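Local coordinates for uncharacterized protein (Bacteroides ovatus, PDB 4FS7) that is of unknown function but, as an extracellular leucine-rich repeat protein of the BspA type, probably binds other proteins, at residues I153-V167 against H177-I190. Residues are numbered along the deposited sequence; the frame is centred on the assembly and turned at random. Where two conformers were deposited one is given.
Sequences IGDEAFATCESLEYV and HNGLFSGCGKLKSI
With CG anti to the carbonyl carbon in both (chi1 -63° and -61°) and similar second torsions, Phe158 and Phe181 send their rings into the interior along matching paths. The planes are almost parallel but offset, centroids 5.8 Å from each other, so Phe158 CB and CD2 meet the CD1-CE1 side of Phe181 with little overlap. Phe136 continues the row beyond Phe158. Leu180 turns CD1 back to the edge of the Phe158 ring and presses it tightly on Ile153 CG2, at 3.5 Å. From the opposite direction Val167 reaches the CZ end of Phe181, its CG1 also packed 3.5 Å from Ile190 CD1. Outside this core the turns stack rung on rung: Glu156 N, Phe158 N and Thr160 N donate to the carbonyl O of Asn178, Leu180 and Ser182 respectively. Thr160 N to Ser182 O, at 2.8 Å, is the straightest (159°). At one end His177 sets one ring face over Ile153 O, 3.3 Å above the plane and displaced toward the rim, while a water in the ring plane links His177 ND1 to Asp155 N. An alanine at His177 is likely to leave that water without its ring partner and strip the imidazole from over Ile153 O, which would keep its own water. A row of near-parallel phenylalanines and every-other-residue amide bonds fit consecutive coils of a BspA-type leucine-rich repeat solenoid: apolar packing inside, direct and water-mediated backbone bonds between coils.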
ATOM      1  N   ILE A 153       9.765 -10.753   4.172  1.00 11.39           N
ATOM      2  CA  ILE A 153       9.777 -10.131   2.883  1.00 10.77           C
ATOM      3  C   ILE A 153       9.884  -8.653   3.116  1.00 10.79           C
ATOM      4  O   ILE A 153       9.009  -8.053   3.764  1.00 12.08           O
ATOM      5  CB  ILE A 153       8.543 -10.474   2.015  1.00 11.50           C
ATOM      6  CG1 ILE A 153       8.371 -11.980   1.842  1.00 12.31           C
ATOM      7  CG2 ILE A 153       8.657  -9.796   0.653  1.00 13.57           C
ATOM      8  CD1 ILE A 153       7.047 -12.357   1.166  1.00 15.70           C
ATOM      9  N   GLY A 154      10.960  -8.032   2.647  1.00 10.35           N
ATOM     10  CA  GLY A 154      11.240  -6.653   2.979  1.00 11.14           C
ATOM     11  C   GLY A 154      10.364  -5.622   2.279  1.00 10.11           C
ATOM     12  O   GLY A 154       9.671  -5.888   1.302  1.00 10.38           O
ATOM     13  N   ASP A 155      10.464  -4.386   2.785  1.00 10.53           N
ATOM     14  CA  ASP A 155       9.748  -3.258   2.247  1.00 10.79           C
ATOM     15  C   ASP A 155       9.876  -3.197   0.737  1.00 10.44           C
ATOM     16  O   ASP A 155      10.979  -3.351   0.179  1.00 10.64           O
ATOM     17  CB  ASP A 155      10.323  -1.925   2.797  1.00 12.16           C
ATOM     18  CG  ASP A 155      10.152  -1.720   4.272  1.00 13.75           C
ATOM     19  OD1 ASP A 155       9.522  -2.540   4.932  1.00 13.47           O
ATOM     20  OD2 ASP A 155      10.641  -0.656   4.745  1.00 19.37           O
ATOM     21  N   GLU A 156       8.755  -2.939   0.062  1.00 10.33           N
ATOM     22  CA  GLU A 156       8.762  -2.655  -1.372  1.00 10.41           C
ATOM     23  C   GLU A 156       9.389  -3.790  -2.204  1.00  9.70           C
ATOM     24  O   GLU A 156       9.795  -3.557  -3.353  1.00 10.08           O
ATOM     25  CB  GLU A 156       9.425  -1.310  -1.684  1.00 12.16           C
ATOM     26  CG  GLU A 156       8.585  -0.115  -1.209  1.00 13.04           C
ATOM     27  CD  GLU A 156       9.051   1.220  -1.734  1.00 21.71           C
ATOM     28  OE1 GLU A 156       9.831   1.291  -2.707  1.00 28.70           O
ATOM     29  OE2 GLU A 156       8.627   2.247  -1.163  1.00 26.39           O
ATOM     30  N   ALA A 157       9.334  -5.024  -1.715  1.00  9.71           N
ATOM     31  CA  ALA A 157       9.988  -6.121  -2.446  1.00 10.87           C
ATOM     32  C   ALA A 157       9.397  -6.355  -3.826  1.00 10.33           C
ATOM     33  O   ALA A 157      10.123  -6.762  -4.727  1.00 11.18           O
ATOM     34  CB  ALA A 157       9.958  -7.407  -1.614  1.00 11.03           C
ATOM     35  N   PHE A 158       8.091  -6.092  -3.996  1.00  9.34           N
ATOM     36  CA  PHE A 158       7.394  -6.270  -5.255  1.00 10.41           C
ATOM     37  C   PHE A 158       6.797  -4.957  -5.738  1.00 10.76           C
ATOM     38  O   PHE A 158       5.849  -4.942  -6.528  1.00 13.19           O
ATOM     39  CB  PHE A 158       6.333  -7.373  -5.140  1.00 11.10           C
ATOM     40  CG  PHE A 158       6.942  -8.698  -4.839  1.00 11.91           C
ATOM     41  CD1 PHE A 158       7.564  -9.388  -5.860  1.00 12.07           C
ATOM     42  CD2 PHE A 158       6.956  -9.226  -3.551  1.00 14.57           C
ATOM     43  CE1 PHE A 158       8.196 -10.601  -5.640  1.00 14.78           C
ATOM     44  CE2 PHE A 158       7.582 -10.461  -3.324  1.00 14.20           C
ATOM     45  CZ  PHE A 158       8.208 -11.105  -4.377  1.00 15.62           C
ATOM     46  N   ALA A 159       7.317  -3.836  -5.263  1.00 10.61           N
ATOM     47  CA  ALA A 159       6.769  -2.540  -5.711  1.00 10.08           C
ATOM     48  C   ALA A 159       7.000  -2.355  -7.212  1.00 11.83           C
ATOM     49  O   ALA A 159       8.060  -2.757  -7.742  1.00 12.95           O
ATOM     50  CB  ALA A 159       7.390  -1.396  -4.940  1.00 12.96           C
ATOM     51  N   THR A 160       6.023  -1.750  -7.896  1.00 12.02           N
ATOM     52  CA  THR A 160       6.105  -1.418  -9.314  1.00 13.25           C
ATOM     53  C   THR A 160       6.269  -2.660 -10.161  1.00 12.21           C
ATOM     54  O   THR A 160       6.738  -2.560 -11.292  1.00 14.09           O
ATOM     55  CB  THR A 160       7.139  -0.302  -9.635  1.00 15.99           C
ATOM     56  OG1 THR A 160       8.461  -0.795  -9.613  1.00 19.59           O
ATOM     57  CG2 THR A 160       7.057   0.821  -8.668  1.00 19.81           C
ATOM     58  N   CYS A 161       5.784  -3.806  -9.709  1.00 11.71           N
ATOM     59  CA  CYS A 161       5.701  -4.999 -10.542  1.00 12.57           C
ATOM     60  C   CYS A 161       4.380  -4.896 -11.328  1.00 12.54           C
ATOM     61  O   CYS A 161       3.310  -5.370 -10.907  1.00 12.85           O
ATOM     62  CB  CYS A 161       5.779  -6.245  -9.694  1.00 12.13           C
ATOM     63  SG  CYS A 161       7.437  -6.494  -8.961  1.00 13.39           S
ATOM     64  N   GLU A 162       4.470  -4.218 -12.473  1.00 14.02           N
ATOM     65  CA  GLU A 162       3.277  -3.731 -13.178  1.00 14.88           C
ATOM     66  C   GLU A 162       2.541  -4.786 -13.996  1.00 14.00           C
ATOM     67  O   GLU A 162       1.441  -4.512 -14.465  1.00 17.25           O
ATOM     68  CB  GLU A 162       3.604  -2.476 -14.020  1.00 17.07           C
ATOM     69  CG  GLU A 162       4.063  -1.288 -13.144  1.00 20.53           C
ATOM     70  CD  GLU A 162       4.356  -0.014 -13.888  1.00 27.18           C
ATOM     71  OE1 GLU A 162       4.644  -0.046 -15.105  1.00 32.21           O
ATOM     72  OE2 GLU A 162       4.306   1.048 -13.241  1.00 32.34           O
ATOM     73  N   SER A 163       3.107  -5.995 -14.103  1.00 13.86           N
ATOM     74  CA  SER A 163       2.435  -7.102 -14.766  1.00 14.01           C
ATOM     75  C   SER A 163       1.934  -8.149 -13.767  1.00 11.95           C
ATOM     76  O   SER A 163       1.315  -9.126 -14.191  1.00 13.87           O
ATOM     77  CB  SER A 163       3.370  -7.794 -15.776  1.00 15.25           C
ATOM     78  OG  SER A 163       3.654  -6.922 -16.824  1.00 19.18           O
ATOM     79  N   LEU A 164       2.217  -7.982 -12.473  1.00 11.27           N
ATOM     80  CA  LEU A 164       1.900  -9.022 -11.486  1.00 11.49           C
ATOM     81  C   LEU A 164       0.383  -9.181 -11.312  1.00 11.97           C
ATOM     82  O   LEU A 164      -0.315  -8.209 -10.980  1.00 12.44           O
ATOM     83  CB  LEU A 164       2.529  -8.687 -10.154  1.00 11.72           C
ATOM     84  CG  LEU A 164       2.472  -9.723  -9.046  1.00 13.21           C
ATOM     85  CD1 LEU A 164       3.281 -11.000  -9.388  1.00 14.66           C
ATOM     86  CD2 LEU A 164       3.010  -9.105  -7.734  1.00 16.56           C
ATOM     87  N   GLU A 165      -0.110 -10.392 -11.548  1.00 11.47           N
ATOM     88  CA  GLU A 165      -1.494 -10.747 -11.430  1.00 12.45           C
ATOM     89  C   GLU A 165      -1.770 -11.820 -10.403  1.00 11.98           C
ATOM     90  O   GLU A 165      -2.917 -12.021 -10.010  1.00 15.44           O
ATOM     91  CB  GLU A 165      -2.038 -11.231 -12.787  1.00 13.14           C
ATOM     92  CG  GLU A 165      -2.026 -10.190 -13.908  1.00 18.62           C
ATOM     93  CD  GLU A 165      -2.685 -10.674 -15.189  1.00 23.69           C
ATOM     94  OE1 GLU A 165      -3.705 -11.383 -15.125  1.00 26.61           O
ATOM     95  OE2 GLU A 165      -2.194 -10.305 -16.258  1.00 29.68           O
ATOM     96  N   TYR A 166      -0.742 -12.539  -9.956  1.00 12.50           N
ATOM     97  CA  TYR A 166      -0.949 -13.606  -9.003  1.00 12.02           C
ATOM     98  C   TYR A 166       0.237 -13.624  -8.072  1.00 12.43           C
ATOM     99  O   TYR A 166       1.390 -13.688  -8.538  1.00 13.03           O
ATOM    100  CB  TYR A 166      -1.075 -14.939  -9.695  1.00 13.83           C
ATOM    101  CG  TYR A 166      -1.220 -16.034  -8.676  1.00 13.75           C
ATOM    102  CD1 TYR A 166      -2.434 -16.225  -8.009  1.00 16.86           C
ATOM    103  CD2 TYR A 166      -0.121 -16.818  -8.295  1.00 15.98           C
ATOM    104  CE1 TYR A 166      -2.586 -17.217  -7.060  1.00 18.17           C
ATOM    105  CE2 TYR A 166      -0.267 -17.811  -7.324  1.00 16.96           C
ATOM    106  CZ  TYR A 166      -1.489 -18.006  -6.714  1.00 16.36           C
ATOM    107  OH  TYR A 166      -1.590 -18.978  -5.757  1.00 20.15           O
ATOM    108  N   VAL A 167      -0.005 -13.605  -6.759  1.00 11.50           N
ATOM    109  CA  VAL A 167       1.052 -13.831  -5.770  1.00 12.20           C
ATOM    110  C   VAL A 167       0.561 -14.740  -4.660  1.00 12.20           C
ATOM    111  O   VAL A 167      -0.526 -14.544  -4.159  1.00 14.38           O
ATOM    112  CB  VAL A 167       1.621 -12.497  -5.214  1.00 15.21           C
ATOM    113  CG1 VAL A 167       0.549 -11.588  -4.678  1.00 18.08           C
ATOM    114  CG2 VAL A 167       2.708 -12.751  -4.182  1.00 16.86           C
ATOM    115  N   HIS A 177       5.054  -5.890   4.974  1.00 10.01           N
ATOM    116  CA  HIS A 177       5.901  -4.719   5.116  1.00 10.75           C
ATOM    117  C   HIS A 177       5.487  -3.541   4.251  1.00 10.29           C
ATOM    118  O   HIS A 177       4.726  -3.672   3.289  1.00 10.79           O
ATOM    119  CB  HIS A 177       7.371  -5.102   4.870  1.00 11.29           C
ATOM    120  CG  HIS A 177       8.000  -5.802   6.036  1.00 12.31           C
ATOM    121  ND1 HIS A 177       9.335  -5.649   6.347  1.00 15.08           N
ATOM    122  CD2 HIS A 177       7.507  -6.713   6.917  1.00 15.03           C
ATOM    123  CE1 HIS A 177       9.623  -6.407   7.401  1.00 16.61           C
ATOM    124  NE2 HIS A 177       8.537  -7.066   7.768  1.00 15.83           N
ATOM    125  N   ASN A 178       6.016  -2.394   4.629  1.00  9.55           N
ATOM    126  CA  ASN A 178       5.678  -1.144   3.964  0.50  8.98           C
ATOM    127  C   ASN A 178       5.863  -1.240   2.428  1.00  9.60           C
ATOM    128  O   ASN A 178       6.888  -1.698   1.927  1.00 10.51           O
ATOM    129  CB  ASN A 178       6.530  -0.039   4.620  0.50  9.14           C
ATOM    130  CG  ASN A 178       6.377   1.320   3.978  0.50 10.10           C
ATOM    131  OD1 ASN A 178       6.396   1.454   2.769  0.50 10.84           O
ATOM    132  ND2 ASN A 178       6.208   2.332   4.796  0.50 12.12           N
ATOM    133  N   GLY A 179       4.829  -0.835   1.691  1.00  9.62           N
ATOM    134  CA  GLY A 179       4.933  -0.698   0.255  1.00  9.57           C
ATOM    135  C   GLY A 179       5.178  -1.987  -0.490  1.00  9.44           C
ATOM    136  O   GLY A 179       5.526  -1.923  -1.669  1.00  9.69           O
ATOM    137  N   LEU A 180       4.885  -3.134   0.118  1.00  9.38           N
ATOM    138  CA  LEU A 180       5.242  -4.423  -0.481  1.00  9.22           C
ATOM    139  C   LEU A 180       4.790  -4.596  -1.903  1.00  9.71           C
ATOM    140  O   LEU A 180       5.555  -5.095  -2.760  1.00 10.38           O
ATOM    141  CB  LEU A 180       4.647  -5.526   0.359  1.00 11.02           C
ATOM    142  CG  LEU A 180       4.979  -6.954  -0.019  1.00 11.27           C
ATOM    143  CD1 LEU A 180       6.471  -7.196  -0.088  1.00 12.95           C
ATOM    144  CD2 LEU A 180       4.346  -7.910   1.014  1.00 12.90           C
ATOM    145  N   PHE A 181       3.538  -4.210  -2.199  1.00  8.90           N
ATOM    146  CA  PHE A 181       2.968  -4.314  -3.528  1.00  9.43           C
ATOM    147  C   PHE A 181       2.589  -2.940  -4.120  1.00 10.69           C
ATOM    148  O   PHE A 181       1.720  -2.833  -4.998  1.00 12.58           O
ATOM    149  CB  PHE A 181       1.738  -5.234  -3.541  1.00 10.71           C
ATOM    150  CG  PHE A 181       2.048  -6.633  -3.133  1.00 10.36           C
ATOM    151  CD1 PHE A 181       2.745  -7.457  -3.982  1.00 11.85           C
ATOM    152  CD2 PHE A 181       1.717  -7.133  -1.887  1.00 11.10           C
ATOM    153  CE1 PHE A 181       3.064  -8.723  -3.631  1.00 12.53           C
ATOM    154  CE2 PHE A 181       2.023  -8.410  -1.544  1.00 13.94           C
ATOM    155  CZ  PHE A 181       2.708  -9.205  -2.413  1.00 14.32           C
ATOM    156  N   SER A 182       3.234  -1.883  -3.651  1.00 10.46           N
ATOM    157  CA  SER A 182       2.914  -0.527  -4.102  0.50 10.68           C
ATOM    158  C   SER A 182       3.075  -0.452  -5.616  1.00 11.14           C
ATOM    159  O   SER A 182       4.111  -0.821  -6.129  1.00 13.48           O
ATOM    160  CB  SER A 182       3.852   0.474  -3.459  0.50  9.73           C
ATOM    161  OG  SER A 182       3.494   1.799  -3.848  0.50 12.65           O
ATOM    162  N   GLY A 183       2.086   0.033  -6.310  1.00 10.45           N
ATOM    163  CA  GLY A 183       2.199   0.185  -7.730  1.00 11.93           C
ATOM    164  C   GLY A 183       2.009  -1.042  -8.616  1.00 11.41           C
ATOM    165  O   GLY A 183       2.335  -1.021  -9.819  1.00 12.82           O
ATOM    166  N   CYS A 184       1.460  -2.111  -8.051  1.00 10.68           N
ATOM    167  CA  CYS A 184       1.162  -3.325  -8.800  1.00 10.63           C
ATOM    168  C   CYS A 184      -0.220  -3.181  -9.434  1.00 10.73           C
ATOM    169  O   CYS A 184      -1.224  -3.706  -8.968  1.00 11.57           O
ATOM    170  CB  CYS A 184       1.226  -4.573  -7.929  1.00 10.70           C
ATOM    171  SG  CYS A 184       2.961  -4.933  -7.417  1.00 12.18           S
ATOM    172  N   GLY A 185      -0.259  -2.446 -10.546  1.00 11.81           N
ATOM    173  CA  GLY A 185      -1.513  -1.997 -11.117  1.00 12.45           C
ATOM    174  C   GLY A 185      -2.306  -3.012 -11.910  1.00 13.30           C
ATOM    175  O   GLY A 185      -3.396  -2.680 -12.377  1.00 14.58           O
ATOM    176  N   LYS A 186      -1.810  -4.238 -12.033  1.00 12.55           N
ATOM    177  CA  LYS A 186      -2.535  -5.353 -12.660  0.50 12.73           C
ATOM    178  C   LYS A 186      -3.015  -6.408 -11.663  1.00 12.05           C
ATOM    179  O   LYS A 186      -3.668  -7.384 -12.027  1.00 15.17           O
ATOM    180  CB  LYS A 186      -1.656  -6.022 -13.741  0.50 13.34           C
ATOM    181  CG  LYS A 186      -1.578  -5.261 -15.036  0.50 15.30           C
ATOM    182  CD  LYS A 186      -2.918  -4.672 -15.485  0.50 24.99           C
ATOM    183  CE  LYS A 186      -2.815  -3.856 -16.796  0.50 28.33           C
ATOM    184  NZ  LYS A 186      -1.621  -2.932 -16.956  1.00 36.97           N
ATOM    185  N   LEU A 187      -2.698  -6.228 -10.385  1.00 10.80           N
ATOM    186  CA  LEU A 187      -3.058  -7.189  -9.347  1.00 11.49           C
ATOM    187  C   LEU A 187      -4.550  -6.994  -9.006  1.00 11.99           C
ATOM    188  O   LEU A 187      -4.918  -6.008  -8.404  1.00 12.90           O
ATOM    189  CB  LEU A 187      -2.159  -7.009  -8.117  1.00 12.83           C
ATOM    190  CG  LEU A 187      -2.293  -8.045  -7.012  1.00 14.11           C
ATOM    191  CD1 LEU A 187      -1.870  -9.445  -7.501  1.00 14.96           C
ATOM    192  CD2 LEU A 187      -1.461  -7.617  -5.836  1.00 17.32           C
ATOM    193  N   LYS A 188      -5.398  -7.929  -9.409  1.00 11.24           N
ATOM    194  CA  LYS A 188      -6.849  -7.838  -9.159  1.00 11.39           C
ATOM    195  C   LYS A 188      -7.292  -8.466  -7.858  1.00 10.64           C
ATOM    196  O   LYS A 188      -8.331  -8.093  -7.311  1.00 11.07           O
ATOM    197  CB  LYS A 188      -7.606  -8.453 -10.334  1.00 15.14           C
ATOM    198  CG  LYS A 188      -9.100  -8.282 -10.337  1.00 20.43           C
ATOM    199  CD  LYS A 188      -9.768  -8.880 -11.582  1.00 28.05           C
ATOM    200  CE  LYS A 188      -8.980  -8.771 -12.870  1.00 36.11           C
ATOM    201  NZ  LYS A 188      -8.830  -7.370 -13.412  1.00 39.57           N
ATOM    202  N   SER A 189      -6.520  -9.448  -7.390  1.00 11.14           N
ATOM    203  CA  SER A 189      -6.872 -10.228  -6.226  1.00 11.00           C
ATOM    204  C   SER A 189      -5.624 -10.605  -5.439  1.00 11.44           C
ATOM    205  O   SER A 189      -4.548 -10.742  -6.014  1.00 12.94           O
ATOM    206  CB  SER A 189      -7.527 -11.536  -6.671  1.00 13.13           C
ATOM    207  OG  SER A 189      -8.540 -11.351  -7.644  1.00 12.67           O
ATOM    208  N   ILE A 190      -5.807 -10.866  -4.160  1.00 10.65           N
ATOM    209  CA  ILE A 190      -4.772 -11.497  -3.365  1.00 11.70           C
ATOM    210  C   ILE A 190      -5.424 -12.261  -2.243  1.00 11.52           C
ATOM    211  O   ILE A 190      -6.380 -11.778  -1.608  1.00 12.88           O
ATOM    212  CB  ILE A 190      -3.720 -10.477  -2.829  1.00 13.01           C
ATOM    213  CG1 ILE A 190      -2.496 -11.208  -2.270  1.00 14.56           C
ATOM    214  CG2 ILE A 190      -4.322  -9.505  -1.871  1.00 13.56           C
ATOM    215  CD1 ILE A 190      -1.307 -10.307  -2.014  1.00 16.08           C
TER
HETATM  216  O   HOH W   1       6.234  -8.399   4.168  1.00 12.36           O
HETATM  217  O   HOH W   2       7.864  -2.339   6.958  1.00 14.27           O
HETATM  218  O   HOH W   3      11.772  -4.506   5.445  1.00 16.11           O
HETATM  219  O   HOH W   4       3.616   1.212 -10.758  1.00 24.40           O
HETATM  220  O   HOH W   5      -5.104 -10.514 -10.625  1.00 17.76           O
HETATM  221  O   HOH W   6      -2.866 -12.978  -6.203  1.00 14.87           O